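Local coordinates for protein CT_858 (Chlamydia trachomatis, PDB 3DOR), which is a secreted chlamydial protease, known as CPAF, that probably cleaves proteins as a serine-type endopeptidase and whose mature form is a dimer, at residues F495-Q500 against C510-S515; Q19-P24 against R367-Q372. One frame throughout, in Å; residues are numbered along the deposited sequence.

Contact 1 of 2, residues F495-Q500 against C510-S515; sequences FVFNVQ and CSLTGS
Strands 496-499 and 510-513 pair as the two arms of an antiparallel beta hairpin. Phe497 with Leu512 and Val499 with Cys510 are hydrogen-bonded pairs; Leu512 N reaches Phe497 O at 2.9 Å, nearly along the C=O axis, whereas Val499 N approaches Cys510 O from above the carbonyl plane. Beyond the strands the ladder continues with Gly514 N to Phe495 O at 3.0 Å, and then passes to a side chain, Phe495 N donating to Ser515 OG at 3.2 Å. That hydroxyl also bonds His366 ND1.

The aromatic contacts gather at the same end. Phe495 CG lies between its backbone N and carbonyl carbon (chi1 77°), which swings the ring over Gly514, whose CA sits 4.1 Å from the ring centroid in a CH-pi contact. Phe497, with a similar first torsion, leans across the ladder, CZ meeting Leu512 CB at 3.5 Å while Gly514 N lies at the ring edge.

Val499, Cys510 and Leu512 pack against helix 2-20, and Lys21, just past it, makes a cation-pi contact with Phe497. From the other face Ser511 OG bonds His73 O and Thr513 OG1 bonds Asp71.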
loop_
_atom_site.group_PDB
_atom_site.type_symbol
_atom_site.label_atom_id
_atom_site.label_comp_id
_atom_site.label_asym_id
_atom_site.label_seq_id
_atom_site.Cartn_x
_atom_site.Cartn_y
_atom_site.Cartn_z
ATOM N N PHE B 495 -6.904 16.690 -1.390
ATOM C CA PHE B 495 -6.923 15.246 -1.561
ATOM C C PHE B 495 -6.224 14.580 -0.388
ATOM O O PHE B 495 -5.283 15.145 0.179
ATOM C CB PHE B 495 -6.270 14.845 -2.900
ATOM C CG PHE B 495 -4.754 14.885 -2.903
ATOM C CD1 PHE B 495 -4.012 13.843 -2.354
ATOM C CD2 PHE B 495 -4.074 15.944 -3.496
ATOM C CE1 PHE B 495 -2.611 13.854 -2.400
ATOM C CE2 PHE B 495 -2.669 15.968 -3.549
ATOM C CZ PHE B 495 -1.941 14.921 -3.000
ATOM N N VAL B 496 -6.701 13.392 -0.008
ATOM C CA VAL B 496 -6.102 12.647 1.100
ATOM C C VAL B 496 -5.060 11.662 0.647
ATOM O O VAL B 496 -5.025 11.275 -0.506
ATOM C CB VAL B 496 -7.109 11.778 1.893
ATOM C CG1 VAL B 496 -7.692 12.556 2.993
ATOM C CG2 VAL B 496 -8.178 11.212 0.971
ATOM N N PHE B 497 -4.220 11.252 1.590
ATOM C CA PHE B 497 -3.199 10.251 1.339
ATOM C C PHE B 497 -2.923 9.629 2.697
ATOM O O PHE B 497 -3.036 10.301 3.721
ATOM C CB PHE B 497 -1.949 10.869 0.688
ATOM C CG PHE B 497 -1.133 11.753 1.595
ATOM C CD1 PHE B 497 -0.135 11.217 2.404
ATOM C CD2 PHE B 497 -1.325 13.132 1.593
ATOM C CE1 PHE B 497 0.665 12.049 3.197
ATOM C CE2 PHE B 497 -0.534 13.972 2.378
ATOM C CZ PHE B 497 0.466 13.430 3.182
ATOM N N ASN B 498 -2.620 8.338 2.711
ATOM C CA ASN B 498 -2.374 7.639 3.964
ATOM C C ASN B 498 -0.917 7.254 4.164
ATOM O O ASN B 498 -0.193 6.963 3.212
ATOM C CB ASN B 498 -3.238 6.380 4.038
ATOM C CG ASN B 498 -4.721 6.691 3.952
ATOM O OD1 ASN B 498 -5.294 7.285 4.860
ATOM N ND2 ASN B 498 -5.347 6.297 2.849
ATOM N N VAL B 499 -0.502 7.253 5.421
ATOM C CA VAL B 499 0.854 6.894 5.773
ATOM C C VAL B 499 0.823 5.763 6.785
ATOM O O VAL B 499 0.026 5.781 7.716
ATOM C CB VAL B 499 1.609 8.102 6.375
ATOM C CG1 VAL B 499 3.028 7.700 6.739
ATOM C CG2 VAL B 499 1.627 9.250 5.366
ATOM N N GLN B 500 1.678 4.767 6.577
ATOM C CA GLN B 500 1.786 3.636 7.481
ATOM C C GLN B 500 3.268 3.482 7.786
ATOM O O GLN B 500 4.113 3.863 6.984
ATOM C CB GLN B 500 1.265 2.352 6.822
ATOM C CG GLN B 500 -0.131 2.460 6.196
ATOM C CD GLN B 500 -0.105 2.413 4.664
ATOM O OE1 GLN B 500 -1.090 2.035 4.027
ATOM N NE2 GLN B 500 1.017 2.803 4.074
ATOM N N CYS B 510 -2.122 7.184 9.419
ATOM C CA CYS B 510 -2.330 8.582 9.698
ATOM C C CYS B 510 -2.655 9.140 8.331
ATOM O O CYS B 510 -1.818 9.102 7.434
ATOM C CB CYS B 510 -1.079 9.262 10.237
ATOM S SG CYS B 510 -1.361 11.031 10.445
ATOM N N SER B 511 -3.882 9.611 8.151
ATOM C CA SER B 511 -4.264 10.181 6.871
ATOM C C SER B 511 -3.983 11.671 6.973
ATOM O O SER B 511 -4.197 12.277 8.025
ATOM C CB SER B 511 -5.745 9.925 6.580
ATOM O OG SER B 511 -6.564 10.433 7.616
ATOM N N LEU B 512 -3.471 12.245 5.887
ATOM C CA LEU B 512 -3.138 13.662 5.833
ATOM C C LEU B 512 -3.648 14.252 4.523
ATOM O O LEU B 512 -4.126 13.525 3.652
ATOM C CB LEU B 512 -1.619 13.847 5.946
ATOM C CG LEU B 512 -1.027 13.429 7.302
ATOM C CD1 LEU B 512 0.495 13.432 7.235
ATOM C CD2 LEU B 512 -1.529 14.377 8.399
ATOM N N THR B 513 -3.527 15.570 4.389
ATOM C CA THR B 513 -4.004 16.292 3.211
ATOM C C THR B 513 -2.844 16.848 2.401
ATOM O O THR B 513 -2.025 17.610 2.922
ATOM C CB THR B 513 -4.935 17.426 3.656
ATOM O OG1 THR B 513 -5.949 16.865 4.495
ATOM C CG2 THR B 513 -5.588 18.125 2.453
ATOM N N GLY B 514 -2.787 16.471 1.125
ATOM C CA GLY B 514 -1.699 16.902 0.266
ATOM C C GLY B 514 -1.927 18.089 -0.646
ATOM O O GLY B 514 -1.068 18.397 -1.480
ATOM N N SER B 515 -3.064 18.762 -0.510
ATOM C CA SER B 515 -3.336 19.922 -1.351
ATOM C C SER B 515 -4.422 20.812 -0.770
ATOM O O SER B 515 -5.115 20.430 0.170
ATOM C CB SER B 515 -3.789 19.468 -2.733
ATOM O OG SER B 515 -5.109 18.964 -2.650
#

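Contact 2 of 2, residues Q19-P24 against R367-Q372; sequences QVKYAP and RMILTQ
Ile369 is the centre of this buried contact, its side chain directed at the turn that follows helix 2-20. Its two branches divide the work. CG2, anti to the backbone N, points to the last turn of the helix and comes to 3.1 Å from Val20 O. CG1 stands anti to the carbonyl carbon (chi1 -69°) and lies beside Ala23, where it meets CB at 3.4 Å, tighter than usual for two carbons. No hydrogen bond joins the two segments.

Two residues on, Thr371 makes the second patch. Its CG2 lies 3.9 Å from Val20 CG1 and at the same distance from Lys21 CG, both side chains crossing that of the threonine at about a right angle. Lys21 is bent at chi2, chi3 and chi4, so that its CE passes beside Thr371 OG1.

Thr371 occupies the N-cap position of helix 372-384, and its hydroxyl bonds Glu374 OE2, with a weak second bond to Asp373 N, while the other carboxylate oxygen of Glu374 forms a long, weak ion pair with Lys21 NZ. Tyr22, which turns away from Ile369, bonds Asp71 through its OH, and Pro24 CG lies over one face of its ring. Pro502, Asn503 and Arg504 of the second subunit pack on Lys21, Thr371 and Ile369, and the guanidinium of Arg367 leads away to the carbonyls of Ser434 and Leu433.

The charge of Glu374 probably helps to keep the ammonium of Lys21 protonated within this buried setting. The join between the segments is thus apolar, with polar ends turned to partners beyond it.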
loop_
_atom_site.group_PDB
_atom_site.type_symbol
_atom_site.label_atom_id
_atom_site.label_comp_id
_atom_site.label_asym_id
_atom_site.label_seq_id
_atom_site.Cartn_x
_atom_site.Cartn_y
_atom_site.Cartn_z
ATOM N N GLN B 19 5.289 19.075 8.228
ATOM C CA GLN B 19 6.067 20.137 7.598
ATOM C C GLN B 19 6.500 19.770 6.189
ATOM O O GLN B 19 6.835 20.635 5.385
ATOM C CB GLN B 19 7.300 20.468 8.440
ATOM C CG GLN B 19 6.937 21.080 9.769
ATOM C CD GLN B 19 8.080 21.809 10.413
ATOM O OE1 GLN B 19 9.070 21.200 10.817
ATOM N NE2 GLN B 19 7.954 23.128 10.519
ATOM N N VAL B 20 6.468 18.481 5.883
ATOM C CA VAL B 20 6.895 18.018 4.576
ATOM C C VAL B 20 5.769 17.657 3.610
ATOM O O VAL B 20 5.927 17.798 2.397
ATOM C CB VAL B 20 7.849 16.809 4.742
ATOM C CG1 VAL B 20 8.111 16.150 3.409
ATOM C CG2 VAL B 20 9.156 17.283 5.355
ATOM N N LYS B 21 4.640 17.201 4.138
ATOM C CA LYS B 21 3.529 16.810 3.279
ATOM C C LYS B 21 2.123 17.191 3.752
ATOM O O LYS B 21 1.177 16.439 3.532
ATOM C CB LYS B 21 3.567 15.297 3.050
ATOM C CG LYS B 21 4.244 14.871 1.775
ATOM C CD LYS B 21 3.508 15.392 0.558
ATOM C CE LYS B 21 3.556 14.383 -0.580
ATOM N NZ LYS B 21 2.688 13.182 -0.299
ATOM N N TYR B 22 1.973 18.333 4.412
ATOM C CA TYR B 22 0.642 18.740 4.850
ATOM C C TYR B 22 0.360 20.108 4.259
ATOM O O TYR B 22 0.714 21.142 4.835
ATOM C CB TYR B 22 0.555 18.782 6.368
ATOM C CG TYR B 22 -0.850 19.033 6.855
ATOM C CD1 TYR B 22 -1.850 18.071 6.696
ATOM C CD2 TYR B 22 -1.194 20.252 7.431
ATOM C CE1 TYR B 22 -3.158 18.322 7.097
ATOM C CE2 TYR B 22 -2.490 20.516 7.833
ATOM C CZ TYR B 22 -3.471 19.553 7.662
ATOM O OH TYR B 22 -4.766 19.849 8.010
ATOM N N ALA B 23 -0.276 20.100 3.092
ATOM C CA ALA B 23 -0.581 21.321 2.357
ATOM C C ALA B 23 -1.383 22.391 3.079
ATOM O O ALA B 23 -1.115 23.573 2.912
ATOM C CB ALA B 23 -1.266 20.973 1.035
ATOM N N PRO B 24 -2.383 22.001 3.879
ATOM C CA PRO B 24 -3.170 23.030 4.576
ATOM C C PRO B 24 -2.537 23.708 5.788
ATOM O O PRO B 24 -3.199 24.475 6.488
ATOM C CB PRO B 24 -4.472 22.304 4.926
ATOM C CG PRO B 24 -4.087 20.885 4.976
ATOM C CD PRO B 24 -3.050 20.690 3.913
ATOM N N ARG B 367 -3.574 23.706 -4.824
ATOM C CA ARG B 367 -2.237 24.173 -4.421
ATOM C C ARG B 367 -1.648 22.915 -3.772
ATOM O O ARG B 367 -2.198 22.406 -2.793
ATOM C CB ARG B 367 -2.317 25.287 -3.363
ATOM C CG ARG B 367 -3.185 26.499 -3.693
ATOM C CD ARG B 367 -2.437 27.603 -4.410
ATOM N NE ARG B 367 -1.168 27.967 -3.773
ATOM C CZ ARG B 367 -1.003 28.906 -2.844
ATOM N NH1 ARG B 367 -2.034 29.614 -2.403
ATOM N NH2 ARG B 367 0.216 29.151 -2.372
ATOM N N MET B 368 -0.533 22.420 -4.294
ATOM C CA MET B 368 0.051 21.183 -3.778
ATOM C C MET B 368 1.394 21.280 -3.047
ATOM O O MET B 368 2.187 22.174 -3.315
ATOM C CB MET B 368 0.205 20.201 -4.946
ATOM C CG MET B 368 -1.103 19.803 -5.626
ATOM S SD MET B 368 -0.890 19.547 -7.410
ATOM C CE MET B 368 0.090 18.060 -7.425
ATOM N N ILE B 369 1.630 20.366 -2.106
ATOM C CA ILE B 369 2.925 20.307 -1.419
ATOM C C ILE B 369 3.676 19.230 -2.196
ATOM O O ILE B 369 3.143 18.143 -2.424
ATOM C CB ILE B 369 2.847 19.842 0.050
ATOM C CG1 ILE B 369 2.167 20.897 0.909
ATOM C CG2 ILE B 369 4.261 19.657 0.594
ATOM C CD1 ILE B 369 2.660 20.896 2.373
ATOM N N LEU B 370 4.914 19.511 -2.577
ATOM C CA LEU B 370 5.656 18.557 -3.390
ATOM C C LEU B 370 6.917 17.943 -2.796
ATOM O O LEU B 370 7.656 18.590 -2.057
ATOM C CB LEU B 370 6.011 19.217 -4.729
ATOM C CG LEU B 370 4.871 19.830 -5.557
ATOM C CD1 LEU B 370 5.444 20.623 -6.730
ATOM C CD2 LEU B 370 3.930 18.729 -6.062
ATOM N N THR B 371 7.136 16.673 -3.143
ATOM C CA THR B 371 8.317 15.898 -2.749
ATOM C C THR B 371 8.717 15.182 -4.044
ATOM O O THR B 371 7.955 15.173 -5.013
ATOM C CB THR B 371 8.031 14.831 -1.641
ATOM O OG1 THR B 371 7.138 13.833 -2.143
ATOM C CG2 THR B 371 7.428 15.479 -0.405
ATOM N N GLN B 372 9.886 14.558 -4.080
ATOM C CA GLN B 372 10.286 13.899 -5.314
ATOM C C GLN B 372 9.313 12.751 -5.706
ATOM O O GLN B 372 9.329 12.281 -6.851
ATOM C CB GLN B 372 11.717 13.375 -5.231
ATOM C CG GLN B 372 12.250 13.054 -3.854
ATOM C CD GLN B 372 12.643 14.276 -3.031
ATOM O OE1 GLN B 372 13.650 14.929 -3.298
ATOM N NE2 GLN B 372 11.845 14.581 -2.017
#

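Overall arrangement
Contacts 1 and 2 lie with their centres about 10 Å apart on the same side of the chain's centre, and they meet directly. Ala23 N of contact 2 is within 3.0 Å of Thr513 O of contact 1, a probable hydrogen bond that ties the turn after helix 2-20 to the hairpin. Close by, Ser515 CB packs on Arg367 O at 3.3 Å, where strands 507-518 and 361-368 run as neighbours in one antiparallel sheet. The turn after helix 2-20 is therefore flanked by the hairpin on one hand and by the loop that follows strand 361-368 on the other. Both contacts also touch the second subunit, through its Pro502, placing this junction at the dimer interface.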